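Local coordinates for protein prolyl-tRNA synthetase (Naegleria fowleri, PDB 6UYH) that probably catalyses the ATP-dependent attachment of proline to its tRNA as a class II synthetase, here captured with the inhibitor halofuginone and an ATP analogue, at residues A[329-334]-A[392-397]; A[416-421]-A[427-432]; A[438-443]-A[448-453]. One frame throughout, in Å; residues are numbered along the deposited sequence. Where two conformers were deposited one is given.

How the contacts relate
Contact 1 comes first along the chain, where helix 391-415 returns to the end of helix 313-328 and closes a loop of 57 intervening residues in the anticodon-binding region. That same helix then leads straight into strand 417-419. Contact 2 follows, a short closure between this strand and helix 423-431, and contact 3 repeats the scheme between strand 435-440 and helix 444-457. All three are in series, neither nesting nor crossing. Contacts 2 and 3 touch, T420 OG1 lying 3.3 Å from I438 CG2, and their strands are parallel neighbours in the C-terminal region. Contact 1 stands apart, its centre about 42 Å from that of contact 2.

Contact 1 of 3, residues A[329-334]-A[392-397]; sequences AGIRVK and DSIKAV
K395 reaches from helix 391-415 to A329, its fully extended chain passing over I331 on the way. CG lies anti to the carbonyl carbon (chi1 -71°), and the chain, extended from there on, carries NZ across to A329. NZ gives a hydrogen bond of 2.9 Å to A329 O, approaching in the carbonyl plane at a C=O...N angle of 149°. Short of the ammonium group, the methylenes run aslant to I331, whose CD1 is 4.0 Å from K395 CG and whose CG1 is 4.1 Å from K395 CE. The same CD1 also meets I394, 3.8 Å from its CG2, the two isoleucines crossing at about a right angle. The accepting carbonyl, that of A329, lies in a Schellman motif that ends helix 313-328 in the anticodon-binding domain, with G330 supplying the positive phi (85°). A positive charge at this C-terminal end is probably favourable to the helix dipole. Around the aliphatic contact, L326 of helix 313-328 and V300 of strand 300-304 touch both I331 and I394, and M384 of strand 381-385 packs against I394.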
loop_
_atom_site.group_PDB
_atom_site.type_symbol
_atom_site.label_atom_id
_atom_site.label_comp_id
_atom_site.label_asym_id
_atom_site.label_seq_id
_atom_site.Cartn_x
_atom_site.Cartn_y
_atom_site.Cartn_z
ATOM N N ALA A 329 -18.912 -20.045 -1.691
ATOM C CA ALA A 329 -19.254 -19.419 -0.423
ATOM C C ALA A 329 -18.213 -18.414 0.039
ATOM O O ALA A 329 -18.375 -17.833 1.115
ATOM C CB ALA A 329 -19.450 -20.484 0.659
ATOM N N GLY A 330 -17.161 -18.189 -0.738
ATOM C CA GLY A 330 -16.164 -17.205 -0.389
ATOM C C GLY A 330 -15.086 -17.699 0.541
ATOM O O GLY A 330 -14.330 -16.883 1.075
ATOM N N ILE A 331 -14.996 -19.003 0.757
ATOM C CA ILE A 331 -13.936 -19.581 1.574
ATOM C C ILE A 331 -12.691 -19.737 0.709
ATOM O O ILE A 331 -12.772 -20.187 -0.442
ATOM C CB ILE A 331 -14.393 -20.928 2.160
ATOM C CG1 ILE A 331 -15.619 -20.720 3.063
ATOM C CG2 ILE A 331 -13.252 -21.634 2.891
ATOM C CD1 ILE A 331 -16.340 -22.003 3.458
ATOM N N ARG A 332 -11.534 -19.348 1.248
ATOM C CA ARG A 332 -10.275 -19.495 0.522
ATOM C C ARG A 332 -9.857 -20.958 0.611
ATOM O O ARG A 332 -9.372 -21.421 1.643
ATOM C CB ARG A 332 -9.224 -18.547 1.080
ATOM C CG ARG A 332 -9.610 -17.088 0.883
ATOM C CD ARG A 332 -8.556 -16.108 1.411
ATOM N NE ARG A 332 -8.329 -16.207 2.855
ATOM C CZ ARG A 332 -9.117 -15.672 3.786
ATOM N NH1 ARG A 332 -10.209 -15.005 3.435
ATOM N NH2 ARG A 332 -8.815 -15.805 5.076
ATOM N N VAL A 333 -10.062 -21.697 -0.473
ATOM C CA VAL A 333 -9.956 -23.150 -0.459
ATOM C C VAL A 333 -8.946 -23.571 -1.512
ATOM O O VAL A 333 -8.844 -22.945 -2.573
ATOM C CB VAL A 333 -11.330 -23.823 -0.695
ATOM C CG1 VAL A 333 -11.967 -23.332 -1.994
ATOM C CG2 VAL A 333 -11.213 -25.343 -0.705
ATOM N N LYS A 334 -8.185 -24.616 -1.206
ATOM C CA LYS A 334 -7.275 -25.231 -2.158
ATOM C C LYS A 334 -7.596 -26.710 -2.296
ATOM O O LYS A 334 -8.049 -27.355 -1.348
ATOM C CB LYS A 334 -5.818 -25.050 -1.733
ATOM C CG LYS A 334 -5.306 -23.642 -1.961
ATOM C CD LYS A 334 -3.798 -23.553 -1.832
ATOM C CE LYS A 334 -3.310 -22.161 -2.201
ATOM N NZ LYS A 334 -3.842 -21.729 -3.526
ATOM N N ASP A 392 -21.911 -22.669 5.111
ATOM C CA ASP A 392 -22.194 -22.157 6.448
ATOM C C ASP A 392 -21.601 -23.054 7.528
ATOM O O ASP A 392 -21.059 -22.559 8.523
ATOM C CB ASP A 392 -23.701 -22.012 6.647
ATOM C CG ASP A 392 -24.280 -20.826 5.901
ATOM O OD1 ASP A 392 -23.503 -20.045 5.315
ATOM O OD2 ASP A 392 -25.519 -20.677 5.905
ATOM N N SER A 393 -21.704 -24.378 7.360
ATOM C CA SER A 393 -21.199 -25.268 8.402
ATOM C C SER A 393 -19.674 -25.245 8.463
ATOM O O SER A 393 -19.098 -25.372 9.552
ATOM C CB SER A 393 -21.723 -26.696 8.196
ATOM O OG SER A 393 -21.154 -27.307 7.051
ATOM N N ILE A 394 -19.008 -25.057 7.321
ATOM C CA ILE A 394 -17.552 -24.955 7.330
ATOM C C ILE A 394 -17.110 -23.625 7.929
ATOM O O ILE A 394 -16.145 -23.569 8.702
ATOM C CB ILE A 394 -16.988 -25.165 5.913
ATOM C CG1 ILE A 394 -17.252 -26.602 5.444
ATOM C CG2 ILE A 394 -15.507 -24.838 5.872
ATOM C CD1 ILE A 394 -16.721 -27.669 6.393
ATOM N N LYS A 395 -17.804 -22.533 7.592
ATOM C CA LYS A 395 -17.517 -21.258 8.249
ATOM C C LYS A 395 -17.694 -21.366 9.761
ATOM O O LYS A 395 -16.919 -20.782 10.533
ATOM C CB LYS A 395 -18.416 -20.158 7.688
ATOM C CG LYS A 395 -18.068 -19.736 6.273
ATOM C CD LYS A 395 -19.100 -18.781 5.692
ATOM C CE LYS A 395 -18.762 -18.434 4.250
ATOM N NZ LYS A 395 -19.802 -17.582 3.607
ATOM N N ALA A 396 -18.717 -22.100 10.198
ATOM C CA ALA A 396 -18.932 -22.304 11.625
ATOM C C ALA A 396 -17.765 -23.057 12.253
ATOM O O ALA A 396 -17.389 -22.790 13.400
ATOM C CB ALA A 396 -20.250 -23.055 11.849
ATOM N N VAL A 397 -17.191 -24.015 11.518
ATOM C CA VAL A 397 -15.997 -24.706 11.993
ATOM C C VAL A 397 -14.830 -23.732 12.106
ATOM O O VAL A 397 -14.065 -23.764 13.076
ATOM C CB VAL A 397 -15.664 -25.885 11.061
ATOM C CG1 VAL A 397 -14.322 -26.484 11.420
ATOM C CG2 VAL A 397 -16.767 -26.940 11.132
#

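Contact 2 of 3, residues A[416-421]-A[427-432]; sequences RIVVTR and IKALNS. With EDO (1,2-ethanediol), chain B.
T420 turns its methyl to A429 through a chi1 of 59°, which sets OG1 between the backbone N and the carbonyl carbon and leaves CG2 anti to the carbonyl carbon. T420 CG2 thereby comes within 3.9 Å of A429 CB. V418 has CG1 anti to the backbone N (chi1 179°) and presents CB with both methyls to A429, V418 CB being nearest at 4.2 Å from A429 CB. One small methyl on helix 423-431 thus rests across two side chains that project from the same side of the chain at 416-421, two residues apart; no hydrogen bond joins the segments.

V419, between them, projects away from the helix. Its CG1 lies 3.6 Å above one face of the R421 guanidinium, displaced toward the rim. R421 also holds a 1,2-ethanediol, probably from the crystallisation liquor, by two nearly straight bonds: NH1 to O1 of the diol at 3.0 Å and NH2 to O2 of the diol at 2.7 Å. The diol's O1 lies in the guanidinium plane and its O2 near it, both at the edge.

The buried T420 OG1 has a weak hydrogen bond with L437 O, while the methyl faces the helix. The contact belongs to a strand-helix-strand run leading into the C-terminal domain of prolyl-tRNA synthetase: strand 417-419 runs parallel to strand 435-440, and helix 423-431 connects them, its A429 also packing on C436. F426 and E425 of that helix cover T420 further, and W506 of strand 505-512 touches V419 and R421.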
loop_
_atom_site.group_PDB
_atom_site.type_symbol
_atom_site.label_atom_id
_atom_site.label_comp_id
_atom_site.label_asym_id
_atom_site.label_seq_id
_atom_site.Cartn_x
_atom_site.Cartn_y
_atom_site.Cartn_z
ATOM N N ARG A 416 -0.934 -15.875 33.808
ATOM C CA ARG A 416 0.429 -15.374 33.932
ATOM C C ARG A 416 0.466 -13.913 34.348
ATOM O O ARG A 416 1.493 -13.249 34.181
ATOM C CB ARG A 416 1.188 -15.575 32.622
ATOM C CG ARG A 416 1.237 -17.020 32.171
ATOM C CD ARG A 416 2.321 -17.791 32.872
ATOM N NE ARG A 416 3.633 -17.446 32.346
ATOM C CZ ARG A 416 4.145 -17.966 31.231
ATOM N NH1 ARG A 416 3.446 -18.855 30.535
ATOM N NH2 ARG A 416 5.351 -17.594 30.814
ATOM N N ILE A 417 -0.646 -13.396 34.863
ATOM C CA ILE A 417 -0.704 -12.078 35.486
ATOM C C ILE A 417 -0.877 -12.300 36.983
ATOM O O ILE A 417 -1.889 -12.859 37.420
ATOM C CB ILE A 417 -1.843 -11.223 34.917
ATOM C CG1 ILE A 417 -1.592 -10.905 33.442
ATOM C CG2 ILE A 417 -1.970 -9.923 35.703
ATOM C CD1 ILE A 417 -2.823 -10.358 32.729
ATOM N N VAL A 418 0.117 -11.880 37.761
ATOM C CA VAL A 418 0.174 -12.133 39.192
ATOM C C VAL A 418 0.143 -10.796 39.915
ATOM O O VAL A 418 0.923 -9.896 39.587
ATOM C CB VAL A 418 1.447 -12.909 39.569
ATOM C CG1 VAL A 418 1.504 -13.138 41.064
ATOM C CG2 VAL A 418 1.508 -14.231 38.800
ATOM N N VAL A 419 -0.730 -10.682 40.914
ATOM C CA VAL A 419 -0.710 -9.532 41.816
ATOM C C VAL A 419 0.485 -9.670 42.754
ATOM O O VAL A 419 0.579 -10.633 43.525
ATOM C CB VAL A 419 -2.015 -9.444 42.615
ATOM C CG1 VAL A 419 -1.956 -8.279 43.607
ATOM C CG2 VAL A 419 -3.203 -9.302 41.689
ATOM N N THR A 420 1.398 -8.703 42.706
ATOM C CA THR A 420 2.621 -8.756 43.506
ATOM C C THR A 420 2.670 -7.505 44.381
ATOM O O THR A 420 3.061 -6.426 43.923
ATOM C CB THR A 420 3.861 -8.898 42.612
ATOM O OG1 THR A 420 3.956 -7.799 41.698
ATOM C CG2 THR A 420 3.786 -10.188 41.806
ATOM N N ARG A 421 2.274 -7.655 45.648
ATOM C CA ARG A 421 2.186 -6.512 46.546
ATOM C C ARG A 421 3.533 -6.081 47.114
ATOM O O ARG A 421 3.643 -4.946 47.593
ATOM C CB ARG A 421 1.222 -6.830 47.695
ATOM C CG ARG A 421 -0.231 -6.992 47.246
ATOM C CD ARG A 421 -1.030 -7.643 48.363
ATOM N NE ARG A 421 -2.432 -7.879 48.030
ATOM C CZ ARG A 421 -2.876 -8.937 47.359
ATOM N NH1 ARG A 421 -2.026 -9.851 46.910
ATOM N NH2 ARG A 421 -4.174 -9.075 47.127
ATOM N N ILE A 427 9.789 -10.030 42.222
ATOM C CA ILE A 427 10.938 -10.585 41.517
ATOM C C ILE A 427 10.743 -12.076 41.280
ATOM O O ILE A 427 11.193 -12.611 40.259
ATOM C CB ILE A 427 12.244 -10.279 42.275
ATOM C CG1 ILE A 427 13.450 -10.666 41.418
ATOM C CG2 ILE A 427 12.286 -10.986 43.629
ATOM C CD1 ILE A 427 13.532 -9.904 40.111
ATOM N N LYS A 428 10.057 -12.763 42.198
ATOM C CA LYS A 428 9.792 -14.186 42.024
ATOM C C LYS A 428 8.910 -14.426 40.809
ATOM O O LYS A 428 9.200 -15.294 39.970
ATOM C CB LYS A 428 9.135 -14.745 43.288
ATOM C CG LYS A 428 8.623 -16.179 43.170
ATOM C CD LYS A 428 7.737 -16.525 44.361
ATOM C CE LYS A 428 6.945 -17.798 44.123
ATOM N NZ LYS A 428 7.751 -19.005 44.416
ATOM N N ALA A 429 7.819 -13.664 40.703
ATOM C CA ALA A 429 6.899 -13.827 39.578
ATOM C C ALA A 429 7.554 -13.424 38.266
ATOM O O ALA A 429 7.343 -14.072 37.234
ATOM C CB ALA A 429 5.629 -13.013 39.833
ATOM N N LEU A 430 8.372 -12.373 38.288
ATOM C CA LEU A 430 9.094 -11.957 37.088
ATOM C C LEU A 430 10.018 -13.063 36.591
ATOM O O LEU A 430 10.041 -13.388 35.395
ATOM C CB LEU A 430 9.887 -10.688 37.397
ATOM C CG LEU A 430 10.361 -9.837 36.237
ATOM C CD1 LEU A 430 9.149 -9.184 35.549
ATOM C CD2 LEU A 430 11.351 -8.813 36.752
ATOM N N ASN A 431 10.791 -13.660 37.501
ATOM C CA ASN A 431 11.732 -14.702 37.108
ATOM C C ASN A 431 11.044 -15.987 36.654
ATOM O O ASN A 431 11.681 -16.800 35.975
ATOM C CB ASN A 431 12.699 -14.994 38.255
ATOM C CG ASN A 431 13.858 -14.015 38.298
ATOM O OD1 ASN A 431 14.169 -13.353 37.304
ATOM N ND2 ASN A 431 14.515 -13.928 39.446
ATOM N N SER A 432 9.779 -16.201 37.006
ATOM C CA SER A 432 9.039 -17.352 36.503
ATOM C C SER A 432 8.216 -17.018 35.262
ATOM O O SER A 432 7.354 -17.810 34.869
ATOM C CB SER A 432 8.142 -17.936 37.597
ATOM O OG SER A 432 7.339 -16.944 38.203
HETATM C C1 EDO B . -4.084 -12.907 45.229
HETATM O O1 EDO B . -2.836 -12.443 45.749
HETATM C C2 EDO B . -4.789 -11.760 44.522
HETATM O O2 EDO B . -5.382 -10.901 45.501
#

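Contact 3 of 3, residues A[438-443]-A[448-453]; sequences IPWHES and EYIKEK
I450 carries the whole apolar contact through one atom, its CD1. This methyl meets I438 tip to tip, CD1 to CD1 at 3.8 Å, and comes 4.0 Å from W440 CZ3. Toward the indole it arrives at the edge, near the ring plane, not over a face. I438 points its branch at the helix with CG1 between the backbone N and the carbonyl carbon (chi1 66°), whereas I450 keeps CG1 anti to its carbonyl carbon and ends in an extended CD1. In the C-terminal domain of prolyl-tRNA synthetase these three buried side chains join strand 435-440 to helix 444-457, the helix that follows it in the chain; no hydrogen bond spans the two segments.

The polar interactions stay within each segment or go outside. W440 NE1 makes a weak hydrogen bond of 3.4 Å to E442 OE1, bent to 147°, with the acceptor in the indole plane; E442 N lies 3.7 Å above one face of the same ring, offset toward its rim. On the helix K453 NZ has a weak bond of 3.4 Å to Y449 OH, and K453 also forms a cation-pi pair with W423. S443 is the N-cap of helix 444-457: its OG bonds A446 N and is held in turn by E498.

Around this junction, F426 of helix 423-431 touches both I438 and I450. F509 of strand 505-512 packs on I438 and meets the W440 ring at about 55°. That strand is the antiparallel neighbour of strand 435-440, bonded to it through the backbones of I438 and W440, while helix 444-457 starts immediately after its N-cap, S443.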
loop_
_atom_site.group_PDB
_atom_site.type_symbol
_atom_site.label_atom_id
_atom_site.label_comp_id
_atom_site.label_asym_id
_atom_site.label_seq_id
_atom_site.Cartn_x
_atom_site.Cartn_y
_atom_site.Cartn_z
ATOM N N ILE A 438 1.454 -4.288 40.208
ATOM C CA ILE A 438 2.100 -3.744 41.401
ATOM C C ILE A 438 1.363 -2.491 41.867
ATOM O O ILE A 438 0.775 -1.769 41.047
ATOM C CB ILE A 438 3.590 -3.437 41.156
ATOM C CG1 ILE A 438 3.768 -2.303 40.141
ATOM C CG2 ILE A 438 4.319 -4.684 40.704
ATOM C CD1 ILE A 438 5.164 -1.691 40.163
ATOM N N PRO A 439 1.366 -2.201 43.166
ATOM C CA PRO A 439 0.904 -0.887 43.623
ATOM C C PRO A 439 1.770 0.183 42.988
ATOM O O PRO A 439 2.988 0.032 42.881
ATOM C CB PRO A 439 1.093 -0.935 45.147
ATOM C CG PRO A 439 1.639 -2.259 45.470
ATOM C CD PRO A 439 2.024 -2.978 44.229
ATOM N N TRP A 440 1.139 1.264 42.545
ATOM C CA TRP A 440 1.841 2.220 41.707
ATOM C C TRP A 440 1.474 3.639 42.106
ATOM O O TRP A 440 0.301 3.932 42.333
ATOM C CB TRP A 440 1.494 1.971 40.235
ATOM C CG TRP A 440 2.156 2.900 39.277
ATOM C CD1 TRP A 440 1.540 3.768 38.426
ATOM C CD2 TRP A 440 3.564 3.070 39.073
ATOM N NE1 TRP A 440 2.478 4.465 37.701
ATOM C CE2 TRP A 440 3.726 4.049 38.071
ATOM C CE3 TRP A 440 4.702 2.481 39.626
ATOM C CZ2 TRP A 440 4.983 4.463 37.622
ATOM C CZ3 TRP A 440 5.953 2.899 39.183
ATOM C CH2 TRP A 440 6.080 3.875 38.192
ATOM N N HIS A 441 2.481 4.503 42.225
ATOM C CA HIS A 441 2.279 5.946 42.191
ATOM C C HIS A 441 3.194 6.486 41.109
ATOM O O HIS A 441 4.406 6.252 41.151
ATOM C CB HIS A 441 2.574 6.611 43.538
ATOM C CG HIS A 441 2.188 8.055 43.580
ATOM N ND1 HIS A 441 1.280 8.557 44.488
ATOM C CD2 HIS A 441 2.572 9.105 42.812
ATOM C CE1 HIS A 441 1.126 9.854 44.283
ATOM N NE2 HIS A 441 1.896 10.210 43.268
ATOM N N GLU A 442 2.620 7.209 40.150
ATOM C CA GLU A 442 3.360 7.613 38.958
ATOM C C GLU A 442 4.616 8.397 39.315
ATOM O O GLU A 442 4.576 9.348 40.107
ATOM C CB GLU A 442 2.462 8.452 38.046
ATOM C CG GLU A 442 3.201 9.064 36.855
ATOM C CD GLU A 442 3.828 8.009 35.942
ATOM O OE1 GLU A 442 3.149 7.011 35.621
ATOM O OE2 GLU A 442 5.004 8.183 35.558
ATOM N N SER A 443 5.738 7.989 38.717
ATOM C CA SER A 443 7.041 8.587 38.965
ATOM C C SER A 443 8.065 8.011 37.997
ATOM O O SER A 443 8.250 6.792 37.954
ATOM C CB SER A 443 7.480 8.329 40.406
ATOM O OG SER A 443 8.857 8.589 40.585
ATOM N N GLU A 448 12.425 3.913 36.991
ATOM C CA GLU A 448 13.839 3.634 36.756
ATOM C C GLU A 448 14.418 2.762 37.863
ATOM O O GLU A 448 15.208 1.848 37.600
ATOM C CB GLU A 448 14.613 4.947 36.634
ATOM C CG GLU A 448 16.122 4.780 36.474
ATOM C CD GLU A 448 16.514 4.030 35.208
ATOM O OE1 GLU A 448 15.755 4.075 34.208
ATOM O OE2 GLU A 448 17.592 3.392 35.220
ATOM N N TYR A 449 14.036 3.031 39.112
ATOM C CA TYR A 449 14.465 2.187 40.224
ATOM C C TYR A 449 14.041 0.735 40.015
ATOM O O TYR A 449 14.847 -0.188 40.170
ATOM C CB TYR A 449 13.895 2.735 41.529
ATOM C CG TYR A 449 14.176 1.875 42.731
ATOM C CD1 TYR A 449 15.378 1.992 43.419
ATOM C CD2 TYR A 449 13.240 0.954 43.189
ATOM C CE1 TYR A 449 15.642 1.218 44.531
ATOM C CE2 TYR A 449 13.502 0.170 44.305
ATOM C CZ TYR A 449 14.705 0.307 44.967
ATOM O OH TYR A 449 14.987 -0.462 46.075
ATOM N N ILE A 450 12.774 0.517 39.661
ATOM C CA ILE A 450 12.282 -0.845 39.467
ATOM C C ILE A 450 13.038 -1.531 38.338
ATOM O O ILE A 450 13.402 -2.711 38.437
ATOM C CB ILE A 450 10.764 -0.825 39.209
ATOM C CG1 ILE A 450 10.018 -0.340 40.461
ATOM C CG2 ILE A 450 10.270 -2.198 38.754
ATOM C CD1 ILE A 450 8.565 0.065 40.173
ATOM N N LYS A 451 13.293 -0.799 37.249
ATOM C CA LYS A 451 14.021 -1.376 36.128
ATOM C C LYS A 451 15.425 -1.804 36.543
ATOM O O LYS A 451 15.872 -2.914 36.219
ATOM C CB LYS A 451 14.080 -0.370 34.976
ATOM N N GLU A 452 16.150 -0.924 37.233
ATOM C CA GLU A 452 17.532 -1.238 37.590
ATOM C C GLU A 452 17.601 -2.376 38.604
ATOM O O GLU A 452 18.462 -3.261 38.495
ATOM C CB GLU A 452 18.233 0.011 38.136
ATOM N N LYS A 453 16.702 -2.371 39.598
ATOM C CA LYS A 453 16.754 -3.385 40.647
ATOM C C LYS A 453 16.339 -4.752 40.117
ATOM O O LYS A 453 16.989 -5.759 40.416
ATOM C CB LYS A 453 15.867 -2.979 41.826
ATOM C CG LYS A 453 16.005 -3.869 43.063
ATOM C CD LYS A 453 15.100 -3.353 44.180
ATOM C CE LYS A 453 15.216 -4.186 45.441
ATOM N NZ LYS A 453 14.149 -3.753 46.396
#